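Local coordinates for beta-N-acetylglucosaminidase-like protein Glycoside hydrolase family 20 (Flavobacterium johnsoniae, PDB 6YHH) that probably removes terminal N-acetylhexosamine residues from chitin-derived oligosaccharides as a family 20 beta-N-acetylhexosaminidase, at residues 617-622 with 655-660; 531-536 with 661-666; 595-600 with 622-627; 513-518 with 552-557. One frame throughout, in Å; residues are numbered along the deposited sequence.

In the fold
From the N terminus, contact 4 comes first: helix 507-517 meets residues 552-557, closing a loop of 33 intervening residues. Within that loop lies strand 532-534, whose pairing with strand 660-662 in contact 2 spans 124 residues, so contacts 4 and 2 cross. The long loop of contact 2 encloses both remaining contacts. Contact 3 joins helices 583-607 and 617-634; contact 1 starts on the latter helix and reaches the loop before strand 660-662, so contacts 1 and 3 cross and share Lys622. Contacts 3 and 4 follow in series without touching. Together the four contacts tie the C-terminal helices to a two-stranded sheet, contact 4 also bonding to the second subunit.

Contact 1 of 4, residues 617-622 with 655-660; sequences LPLSKK and KDHADV
The imidazole of His657 carries this contact, reaching from the loop before strand 660-662 to the first turns of helix 617-634. Its CG stands anti to the carbonyl carbon (chi1 -54°), and chi2 of -60° turns one ring face to Pro618 and the NE2 edge to Lys622. Pro618 CB lies over that face, 3.6 Å from the centroid of the His657 ring and displaced toward the rim, where CE1 is its closest ring atom; this is a CH-pi contact. One helical turn on, Lys622 leaves the backbone with CG anti to its carbonyl carbon and runs extended from there. Its NZ arrives in the ring plane and donates to His657 NE2 at 3.0 Å, which makes NE2 the acceptor, so that in a neutral imidazole the proton is probably on ND1. The nearby ammonium would probably disfavour protonation of the histidine. Leu619, with CG anti to the backbone N (chi1 -167°), crosses Val660 obliquely, Leu619 CD2 meeting Val660 CG2 at 3.7 Å. An alanine in place of His657 would take away the ring under Pro618 and the acceptor of Lys622, and would probably loosen the loop from the helix. Leu619 and Ser620 also lean on Phe528 of helix 523-529, while Leu617 packs on Leu603 of helix 583-607. Val660, opening strand 660-662, rests on Phe556 and Ala557 of helix 556-559, so the contact sits where the helices of the C-terminal region border the strand pair 532-534 and 660-662.

Contact 2 of 4, residues 531-536 with 661-666; sequences VCEPLK and ELSVYE
Backbone hydrogen bonds set the register. Glu533 and Glu661 form an antiparallel hydrogen-bonded pair: Glu533 N donates to Glu661 O at 2.9 Å, and Glu661 N returns a bond to Glu533 O. Just beyond the strand, Ser663 N donates to Val531 O at 3.0 Å, flanking the non-hydrogen-bonded pair Cys532 and Leu662. Cys532 CA also makes a CA-H...O contact with Glu661 O at 3.1 Å. Strands 532-534 and 660-662 thus build a two-stranded antiparallel sheet with chemically distinct faces, joining parts of the chain more than 120 residues apart. Charge gathers on the face of Glu533 and Glu661. Lys536, bent at chi4 (62°), brings NZ between the carboxylates: it uses the anti lone pair of Glu533 OE1 at 2.8 Å and meets Glu661 OE2 from above the carboxylate plane, also at 2.8 Å. The ammonium probably offsets the repulsion of the two acids. Water 1 links Lys536 N to Glu661 OE1, which also pairs with Lys655. Ser663 OG donates to Glu533 OE2 from well above the carboxylate plane; this hydroxyl bonds Ser567 as well, and OE2 receives Ala564 N. Apolar contacts occupy the other face, where Leu662 CD2 sits 3.8 Å from Cys532 SG and also touches Val531 CG2. Beyond the bridges Val531 CG1 meets Val664 CG1 at 3.8 Å, beside Trp596 of helix 583-607.

Contact 3 of 4, residues 595-600 with 622-627; sequences KWIAVN and KLSDAS
Trp596 CG stands anti to its carbonyl carbon (chi1 -61°) and Leu623 CG anti to its backbone N (chi1 -177°), torsions that bring the leucine methyls to one face of the indole. The segment axes approach to 8.5 Å at 143° between their directions, roughly antiparallel. Leu623 CD2 lies 3.9 Å from the centroid of the five-membered ring of Trp596, a CH-pi contact, while CD1 reaches toward CE3. Ser627 OG approaches the indole edge in plane, 3.5 Å from Trp596 CE3, and donates to Leu623 O one turn back in its own helix. Ile597 CG1 fits against the CB of Ser627, and Asn600 CB meets Ser624 CB at 3.7 Å. Across the crossing, water 2 donates to Ile597 O, accepts from Asn600 ND2 and bonds Ser624 OG; the serine also pairs with Gln628. An alanine in place of Trp596 would strip Leu623 of its aromatic partner and would probably leave this helix pair less firmly packed. Within these residues the direct contact is largely apolar and the polar link runs through water 2, while one turn away Asn600 OD1 and Ser620 OG join the same helices directly.

Contact 4 of 4, residues 513-518 with 552-557; sequences LRNIAN and PFTLFA
Ile516, near the end of helix 507-517, points its side chain at the loop leading into helix 556-559. From CB, with CG1 anti to the carbonyl carbon (chi1 -69°), the chain runs out nearly extended at chi2 of 168°. CG1 passes 3.9 Å from Thr554 O. CD1, the tip, presses on the backbone, 3.6 Å from Leu555 C and 3.4 Å from Phe556 N. The same methyl lies near the plane of the Phe556 ring, at its edge, and 4.1 Å from Phe556 CB. Phe556 itself, with CG anti to the backbone N, packs further on Val525 and Thr529 of helix 523-529. One residue earlier, Asn515 has CG anti to its backbone N, which sends the amide toward the loop. ND2 donates to Thr554 O at 3.0 Å, with the acceptor close to the amide plane but the donor above the carbonyl plane; the N-H...O angle of 147° is somewhat bent. The second subunit completes the polar side: Arg497 of that subunit bonds Asn515 OD1, and Gly54 O of the same subunit accepts from both Asn515 ND2 and Thr554 OG1. A Schellman motif at Asn518 ends the helix just beyond. The chemistry therefore divides between a buried methyl wedged against the loop and an amide whose bonds join helix 507-517, the loop and the second subunit at one point.

Contact 1 of 4, residues 617-622 with 655-660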
# COMPACT_ATOMS: atom_id res chain seq x y z
N LEU A 617 1.99 -29.14 -4.26
CA LEU A 617 2.52 -30.20 -5.17
C LEU A 617 1.52 -31.33 -5.42
O LEU A 617 1.44 -31.85 -6.54
CB LEU A 617 3.88 -30.75 -4.65
CG LEU A 617 5.07 -29.78 -4.72
CD1 LEU A 617 6.29 -30.52 -4.26
CD2 LEU A 617 5.26 -29.13 -6.10
N PRO A 618 0.78 -31.81 -4.40
CA PRO A 618 -0.10 -32.93 -4.70
C PRO A 618 -1.18 -32.55 -5.72
O PRO A 618 -1.59 -33.38 -6.58
CB PRO A 618 -0.75 -33.25 -3.35
CG PRO A 618 0.32 -32.79 -2.35
CD PRO A 618 0.85 -31.53 -2.95
N LEU A 619 -1.59 -31.29 -5.71
CA LEU A 619 -2.65 -30.82 -6.53
C LEU A 619 -2.13 -30.62 -7.97
O LEU A 619 -2.78 -31.03 -8.97
CB LEU A 619 -3.26 -29.50 -5.97
CG LEU A 619 -4.60 -29.09 -6.60
CD1 LEU A 619 -5.69 -30.08 -6.35
CD2 LEU A 619 -5.08 -27.68 -6.09
N SER A 620 -0.94 -30.08 -8.10
CA SER A 620 -0.36 -29.84 -9.42
C SER A 620 0.03 -31.18 -10.02
O SER A 620 -0.08 -31.37 -11.22
CB SER A 620 0.80 -28.85 -9.41
OG SER A 620 1.95 -29.29 -8.61
N LYS A 621 0.42 -32.16 -9.18
CA LYS A 621 0.72 -33.51 -9.70
C LYS A 621 -0.54 -34.16 -10.20
O LYS A 621 -0.58 -34.72 -11.33
CB LYS A 621 1.38 -34.36 -8.65
CG LYS A 621 1.42 -35.82 -9.09
CD LYS A 621 2.24 -36.68 -8.19
CE LYS A 621 2.14 -38.17 -8.60
NZ LYS A 621 2.47 -38.39 -10.01
N LYS A 622 -1.65 -34.06 -9.45
CA LYS A 622 -2.91 -34.60 -9.92
C LYS A 622 -3.37 -34.03 -11.27
O LYS A 622 -3.83 -34.77 -12.20
CB LYS A 622 -3.99 -34.47 -8.85
CG LYS A 622 -3.78 -35.36 -7.65
CD LYS A 622 -4.55 -34.96 -6.39
CE LYS A 622 -4.10 -35.94 -5.27
NZ LYS A 622 -4.85 -35.85 -3.99
N LYS A 655 -10.41 -31.38 -2.41
CA LYS A 655 -10.44 -30.09 -1.66
C LYS A 655 -9.40 -30.14 -0.55
O LYS A 655 -9.45 -29.29 0.34
CB LYS A 655 -11.84 -29.89 -1.07
CG LYS A 655 -13.00 -30.12 -2.06
CD LYS A 655 -13.04 -29.20 -3.19
CE LYS A 655 -14.34 -29.39 -4.00
NZ LYS A 655 -14.34 -28.49 -5.15
N ASP A 656 -8.58 -31.18 -0.49
CA ASP A 656 -7.70 -31.39 0.64
C ASP A 656 -6.36 -30.64 0.64
O ASP A 656 -5.60 -30.73 1.63
CB ASP A 656 -7.34 -32.88 0.73
CG ASP A 656 -8.53 -33.76 1.06
OD1 ASP A 656 -9.54 -33.29 1.51
OD2 ASP A 656 -8.30 -34.95 0.86
N HIS A 657 -6.02 -29.93 -0.43
CA HIS A 657 -4.69 -29.34 -0.56
C HIS A 657 -4.78 -27.82 -0.60
O HIS A 657 -5.41 -27.23 -1.47
CB HIS A 657 -3.99 -29.81 -1.83
CG HIS A 657 -3.94 -31.28 -1.93
ND1 HIS A 657 -3.32 -32.04 -0.98
CD2 HIS A 657 -4.54 -32.12 -2.79
CE1 HIS A 657 -3.51 -33.33 -1.26
NE2 HIS A 657 -4.21 -33.40 -2.37
N ALA A 658 -4.12 -27.21 0.39
CA ALA A 658 -3.85 -25.74 0.37
C ALA A 658 -5.10 -24.89 0.47
O ALA A 658 -5.02 -23.69 0.22
CB ALA A 658 -2.96 -25.34 -0.76
N ASP A 659 -6.26 -25.46 0.84
CA ASP A 659 -7.51 -24.73 0.89
C ASP A 659 -7.83 -24.06 -0.43
O ASP A 659 -8.43 -23.02 -0.48
CB ASP A 659 -7.50 -23.72 2.09
CG ASP A 659 -7.76 -24.41 3.43
OD1 ASP A 659 -8.30 -25.57 3.44
OD2 ASP A 659 -7.38 -23.87 4.52
N VAL A 660 -7.51 -24.76 -1.52
CA VAL A 660 -7.98 -24.35 -2.82
C VAL A 660 -8.55 -25.58 -3.55
O VAL A 660 -8.36 -26.72 -3.09
CB VAL A 660 -6.88 -23.76 -3.72
CG1 VAL A 660 -6.27 -22.53 -3.09
CG2 VAL A 660 -5.77 -24.76 -4.00

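Contact 2 of 4, residues 531-536 with 661-666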
# COMPACT_ATOMS: atom_id res chain seq x y z
N VAL A 531 -5.58 -21.69 -12.39
CA VAL A 531 -6.51 -22.78 -12.38
C VAL A 531 -7.04 -23.14 -11.02
O VAL A 531 -7.78 -24.09 -10.91
CB VAL A 531 -5.98 -24.04 -13.08
CG1 VAL A 531 -5.86 -23.73 -14.56
CG2 VAL A 531 -4.68 -24.61 -12.48
N CYS A 532 -6.71 -22.35 -10.00
CA CYS A 532 -7.09 -22.70 -8.61
C CYS A 532 -7.91 -21.54 -7.95
O CYS A 532 -7.73 -20.38 -8.30
CB CYS A 532 -5.88 -22.95 -7.75
SG CYS A 532 -4.90 -24.40 -8.16
N GLU A 533 -8.85 -21.95 -7.14
CA GLU A 533 -9.77 -21.03 -6.44
C GLU A 533 -9.85 -21.37 -4.99
O GLU A 533 -9.87 -22.50 -4.62
CB GLU A 533 -11.12 -21.00 -7.13
CG GLU A 533 -10.99 -20.63 -8.62
CD GLU A 533 -12.32 -20.62 -9.37
OE1 GLU A 533 -13.41 -20.81 -8.80
OE2 GLU A 533 -12.29 -20.51 -10.62
N PRO A 534 -9.88 -20.37 -4.14
CA PRO A 534 -9.98 -20.72 -2.73
C PRO A 534 -11.31 -21.40 -2.38
O PRO A 534 -12.37 -21.13 -2.96
CB PRO A 534 -9.87 -19.38 -2.01
CG PRO A 534 -9.83 -18.34 -3.04
CD PRO A 534 -9.89 -18.93 -4.42
N LEU A 535 -11.27 -22.32 -1.42
CA LEU A 535 -12.50 -23.05 -1.08
C LEU A 535 -13.62 -22.09 -0.71
O LEU A 535 -13.43 -21.07 -0.05
CB LEU A 535 -12.22 -24.05 0.03
CG LEU A 535 -11.18 -25.13 -0.13
CD1 LEU A 535 -11.20 -26.15 0.99
CD2 LEU A 535 -11.49 -25.86 -1.41
N LYS A 536 -14.84 -22.42 -1.17
CA LYS A 536 -15.96 -21.50 -1.12
C LYS A 536 -16.90 -21.73 0.04
O LYS A 536 -17.03 -22.85 0.53
CB LYS A 536 -16.76 -21.59 -2.44
CG LYS A 536 -15.94 -21.20 -3.65
CD LYS A 536 -16.58 -21.62 -4.99
CE LYS A 536 -15.92 -21.00 -6.22
NZ LYS A 536 -14.49 -21.44 -6.32
N GLU A 661 -9.17 -25.30 -4.69
CA GLU A 661 -9.68 -26.29 -5.59
C GLU A 661 -9.27 -25.97 -7.00
O GLU A 661 -9.04 -24.84 -7.40
CB GLU A 661 -11.19 -26.34 -5.47
CG GLU A 661 -11.95 -25.11 -5.94
CD GLU A 661 -13.40 -25.06 -5.55
OE1 GLU A 661 -13.78 -25.79 -4.62
OE2 GLU A 661 -14.17 -24.24 -6.13
N LEU A 662 -9.16 -27.04 -7.79
CA LEU A 662 -8.95 -26.91 -9.23
C LEU A 662 -10.26 -26.65 -9.98
O LEU A 662 -11.17 -27.47 -9.95
CB LEU A 662 -8.30 -28.20 -9.83
CG LEU A 662 -6.84 -28.46 -9.52
CD1 LEU A 662 -6.47 -29.93 -9.85
CD2 LEU A 662 -5.95 -27.47 -10.23
N SER A 663 -10.40 -25.48 -10.57
CA SER A 663 -11.67 -25.09 -11.15
C SER A 663 -11.76 -25.44 -12.63
O SER A 663 -12.63 -24.99 -13.32
CB SER A 663 -11.93 -23.61 -10.88
OG SER A 663 -10.89 -22.79 -11.39
N VAL A 664 -10.87 -26.30 -13.05
CA VAL A 664 -10.95 -27.02 -14.34
C VAL A 664 -11.53 -28.41 -14.20
O VAL A 664 -11.76 -29.09 -15.21
CB VAL A 664 -9.54 -27.09 -14.99
CG1 VAL A 664 -9.00 -25.72 -15.38
CG2 VAL A 664 -8.53 -27.82 -14.13
N TYR A 665 -11.77 -28.90 -12.99
CA TYR A 665 -12.29 -30.22 -12.80
C TYR A 665 -13.57 -30.56 -13.58
O TYR A 665 -13.62 -31.63 -14.30
CB TYR A 665 -12.51 -30.53 -11.31
CG TYR A 665 -13.35 -31.73 -11.13
CD1 TYR A 665 -12.82 -32.99 -11.36
CD2 TYR A 665 -14.69 -31.59 -10.78
CE1 TYR A 665 -13.62 -34.11 -11.23
CE2 TYR A 665 -15.49 -32.70 -10.60
CZ TYR A 665 -14.94 -33.94 -10.82
OH TYR A 665 -15.76 -35.10 -10.68
N GLU A 666 -14.55 -29.66 -13.52
CA GLU A 666 -15.84 -29.94 -14.22
C GLU A 666 -15.64 -30.17 -15.73
O GLU A 666 -16.23 -31.09 -16.27
CB GLU A 666 -16.88 -28.89 -13.98
CG GLU A 666 -17.35 -28.83 -12.52
CD GLU A 666 -18.12 -30.08 -12.02
OE1 GLU A 666 -18.63 -30.93 -12.82
OE2 GLU A 666 -18.21 -30.25 -10.77
O HOH W 1 -15.38 -24.81 -2.64

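Contact 3 of 4, residues 595-600 with 622-627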
# COMPACT_ATOMS: atom_id res chain seq x y z
N LYS A 595 0.61 -27.06 -21.12
CA LYS A 595 0.93 -25.99 -20.20
C LYS A 595 0.96 -26.48 -18.75
O LYS A 595 1.94 -26.16 -18.00
CB LYS A 595 -0.10 -24.84 -20.30
CG LYS A 595 0.25 -23.70 -19.36
CD LYS A 595 -0.71 -22.51 -19.49
CE LYS A 595 -0.21 -21.34 -18.62
NZ LYS A 595 -1.05 -20.14 -18.89
N TRP A 596 -0.04 -27.25 -18.35
CA TRP A 596 -0.10 -27.73 -16.96
C TRP A 596 1.01 -28.70 -16.60
O TRP A 596 1.47 -28.79 -15.45
CB TRP A 596 -1.47 -28.26 -16.66
CG TRP A 596 -2.53 -27.16 -16.84
CD1 TRP A 596 -2.41 -25.80 -16.62
CD2 TRP A 596 -3.89 -27.37 -17.21
NE1 TRP A 596 -3.61 -25.16 -16.87
CE2 TRP A 596 -4.53 -26.11 -17.20
CE3 TRP A 596 -4.63 -28.49 -17.47
CZ2 TRP A 596 -5.90 -25.97 -17.51
CZ3 TRP A 596 -5.94 -28.36 -17.80
CH2 TRP A 596 -6.56 -27.10 -17.82
N ILE A 597 1.39 -29.54 -17.58
CA ILE A 597 2.57 -30.40 -17.40
C ILE A 597 3.79 -29.55 -17.12
O ILE A 597 4.58 -29.84 -16.21
CB ILE A 597 2.70 -31.30 -18.61
CG1 ILE A 597 1.55 -32.31 -18.62
CG2 ILE A 597 4.07 -31.96 -18.61
CD1 ILE A 597 1.38 -33.04 -19.95
N ALA A 598 3.97 -28.47 -17.88
CA ALA A 598 5.11 -27.61 -17.67
C ALA A 598 5.04 -26.90 -16.31
O ALA A 598 6.08 -26.67 -15.62
CB ALA A 598 5.28 -26.62 -18.83
N VAL A 599 3.85 -26.44 -15.95
CA VAL A 599 3.67 -25.78 -14.65
C VAL A 599 4.07 -26.70 -13.50
O VAL A 599 4.78 -26.31 -12.57
CB VAL A 599 2.20 -25.29 -14.50
CG1 VAL A 599 1.91 -24.93 -13.04
CG2 VAL A 599 1.90 -24.16 -15.48
N ASN A 600 3.66 -27.94 -13.56
CA ASN A 600 3.97 -28.89 -12.51
C ASN A 600 5.47 -29.08 -12.45
O ASN A 600 6.03 -29.14 -11.37
CB ASN A 600 3.28 -30.22 -12.70
CG ASN A 600 3.57 -31.17 -11.59
OD1 ASN A 600 3.26 -30.93 -10.41
ND2 ASN A 600 4.29 -32.26 -11.93
N LYS A 622 -1.65 -34.06 -9.45
CA LYS A 622 -2.91 -34.60 -9.92
C LYS A 622 -3.37 -34.03 -11.27
O LYS A 622 -3.83 -34.77 -12.20
CB LYS A 622 -3.99 -34.47 -8.85
CG LYS A 622 -3.78 -35.36 -7.65
CD LYS A 622 -4.55 -34.96 -6.39
CE LYS A 622 -4.10 -35.94 -5.27
NZ LYS A 622 -4.85 -35.85 -3.99
N LEU A 623 -3.21 -32.71 -11.44
CA LEU A 623 -3.56 -32.10 -12.72
C LEU A 623 -2.61 -32.53 -13.87
O LEU A 623 -3.07 -32.78 -15.02
CB LEU A 623 -3.55 -30.55 -12.58
CG LEU A 623 -3.95 -29.79 -13.77
CD1 LEU A 623 -5.36 -30.15 -14.22
CD2 LEU A 623 -3.79 -28.26 -13.55
N SER A 624 -1.31 -32.64 -13.60
CA SER A 624 -0.29 -33.04 -14.55
C SER A 624 -0.57 -34.45 -14.95
O SER A 624 -0.53 -34.77 -16.16
CB SER A 624 1.12 -32.93 -13.95
OG SER A 624 2.07 -33.42 -14.94
N ASP A 625 -0.86 -35.28 -13.98
CA ASP A 625 -1.18 -36.72 -14.33
C ASP A 625 -2.37 -36.82 -15.23
O ASP A 625 -2.32 -37.56 -16.24
CB ASP A 625 -1.38 -37.58 -13.08
CG ASP A 625 -0.12 -37.84 -12.30
OD1 ASP A 625 1.02 -37.61 -12.73
OD2 ASP A 625 -0.25 -38.29 -11.17
N ALA A 626 -3.47 -36.14 -14.91
CA ALA A 626 -4.65 -36.13 -15.76
C ALA A 626 -4.31 -35.57 -17.15
O ALA A 626 -4.79 -36.11 -18.18
CB ALA A 626 -5.79 -35.39 -15.11
N SER A 627 -3.53 -34.48 -17.19
CA SER A 627 -3.15 -33.83 -18.46
C SER A 627 -2.39 -34.81 -19.37
O SER A 627 -2.70 -34.91 -20.57
CB SER A 627 -2.33 -32.58 -18.18
OG SER A 627 -3.10 -31.60 -17.49
O HOH W 2 4.61 -32.37 -14.98

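Contact 4 of 4, residues 513-518 with 552-557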
# COMPACT_ATOMS: atom_id res chain seq x y z
N LEU A 513 3.23 -14.64 -3.82
CA LEU A 513 3.86 -15.70 -4.64
C LEU A 513 5.38 -15.71 -4.39
O LEU A 513 5.98 -16.75 -4.30
CB LEU A 513 3.54 -15.55 -6.09
CG LEU A 513 2.09 -15.82 -6.33
CD1 LEU A 513 1.88 -15.58 -7.82
CD2 LEU A 513 1.53 -17.16 -5.95
N ARG A 514 5.98 -14.53 -4.23
CA ARG A 514 7.44 -14.47 -3.86
C ARG A 514 7.69 -15.10 -2.51
O ARG A 514 8.67 -15.89 -2.34
CB ARG A 514 7.99 -13.06 -3.95
CG ARG A 514 8.30 -12.64 -5.39
CD ARG A 514 8.96 -11.25 -5.40
NE ARG A 514 8.04 -10.13 -5.11
CZ ARG A 514 7.23 -9.53 -5.97
NH1 ARG A 514 7.11 -9.95 -7.21
NH2 ARG A 514 6.45 -8.55 -5.56
N ASN A 515 6.82 -14.86 -1.55
CA ASN A 515 6.95 -15.51 -0.25
C ASN A 515 6.89 -17.05 -0.42
O ASN A 515 7.70 -17.78 0.14
CB ASN A 515 5.82 -15.02 0.68
CG ASN A 515 5.92 -15.70 2.02
OD1 ASN A 515 6.95 -15.58 2.69
ND2 ASN A 515 4.84 -16.40 2.43
N ILE A 516 5.90 -17.52 -1.14
CA ILE A 516 5.71 -18.93 -1.33
C ILE A 516 6.93 -19.59 -2.05
O ILE A 516 7.37 -20.68 -1.63
CB ILE A 516 4.42 -19.21 -2.12
CG1 ILE A 516 3.25 -18.86 -1.25
CG2 ILE A 516 4.33 -20.61 -2.65
CD1 ILE A 516 1.97 -18.84 -2.12
N ALA A 517 7.43 -18.88 -3.07
CA ALA A 517 8.53 -19.37 -3.89
C ALA A 517 9.89 -19.09 -3.28
O ALA A 517 10.87 -19.38 -3.91
CB ALA A 517 8.44 -18.74 -5.28
N ASN A 518 10.00 -18.49 -2.09
CA ASN A 518 11.28 -18.14 -1.56
C ASN A 518 12.05 -17.25 -2.53
O ASN A 518 13.28 -17.37 -2.69
CB ASN A 518 12.13 -19.37 -1.20
CG ASN A 518 13.25 -19.06 -0.26
OD1 ASN A 518 13.30 -18.00 0.40
ND2 ASN A 518 14.20 -19.98 -0.19
N PRO A 552 -1.37 -16.71 9.58
CA PRO A 552 -0.72 -16.19 8.42
C PRO A 552 -1.55 -16.36 7.17
O PRO A 552 -1.88 -17.47 6.81
CB PRO A 552 0.58 -16.96 8.35
CG PRO A 552 0.24 -18.27 8.92
CD PRO A 552 -0.76 -18.00 9.99
N PHE A 553 -1.84 -15.25 6.50
CA PHE A 553 -2.63 -15.24 5.22
C PHE A 553 -1.70 -14.85 4.11
O PHE A 553 -1.96 -13.97 3.27
CB PHE A 553 -3.85 -14.31 5.34
CG PHE A 553 -4.90 -14.82 6.27
CD1 PHE A 553 -5.87 -15.65 5.84
CD2 PHE A 553 -4.86 -14.51 7.61
CE1 PHE A 553 -6.79 -16.21 6.72
CE2 PHE A 553 -5.84 -14.98 8.48
CZ PHE A 553 -6.80 -15.84 8.04
N THR A 554 -0.57 -15.57 4.06
CA THR A 554 0.52 -15.36 3.09
C THR A 554 0.81 -16.59 2.24
O THR A 554 1.93 -16.76 1.72
CB THR A 554 1.77 -14.98 3.89
OG1 THR A 554 2.00 -16.01 4.83
CG2 THR A 554 1.63 -13.63 4.62
N LEU A 555 -0.19 -17.44 2.07
CA LEU A 555 0.01 -18.77 1.52
C LEU A 555 -0.76 -18.89 0.23
O LEU A 555 -1.41 -17.95 -0.23
CB LEU A 555 -0.39 -19.81 2.54
CG LEU A 555 0.37 -19.82 3.90
CD1 LEU A 555 -0.06 -21.03 4.75
CD2 LEU A 555 1.87 -19.81 3.68
N PHE A 556 -0.70 -20.10 -0.38
CA PHE A 556 -1.27 -20.19 -1.73
C PHE A 556 -2.72 -19.80 -1.86
O PHE A 556 -3.10 -19.12 -2.83
CB PHE A 556 -1.08 -21.58 -2.27
CG PHE A 556 -1.33 -21.72 -3.77
CD1 PHE A 556 -0.50 -21.13 -4.70
CD2 PHE A 556 -2.42 -22.43 -4.19
CE1 PHE A 556 -0.77 -21.29 -6.05
CE2 PHE A 556 -2.72 -22.57 -5.53
CZ PHE A 556 -1.88 -22.01 -6.46
N ALA A 557 -3.57 -20.17 -0.93
CA ALA A 557 -4.99 -19.81 -1.01
C ALA A 557 -5.21 -18.29 -1.04
O ALA A 557 -6.14 -17.81 -1.69
CB ALA A 557 -5.78 -20.40 0.13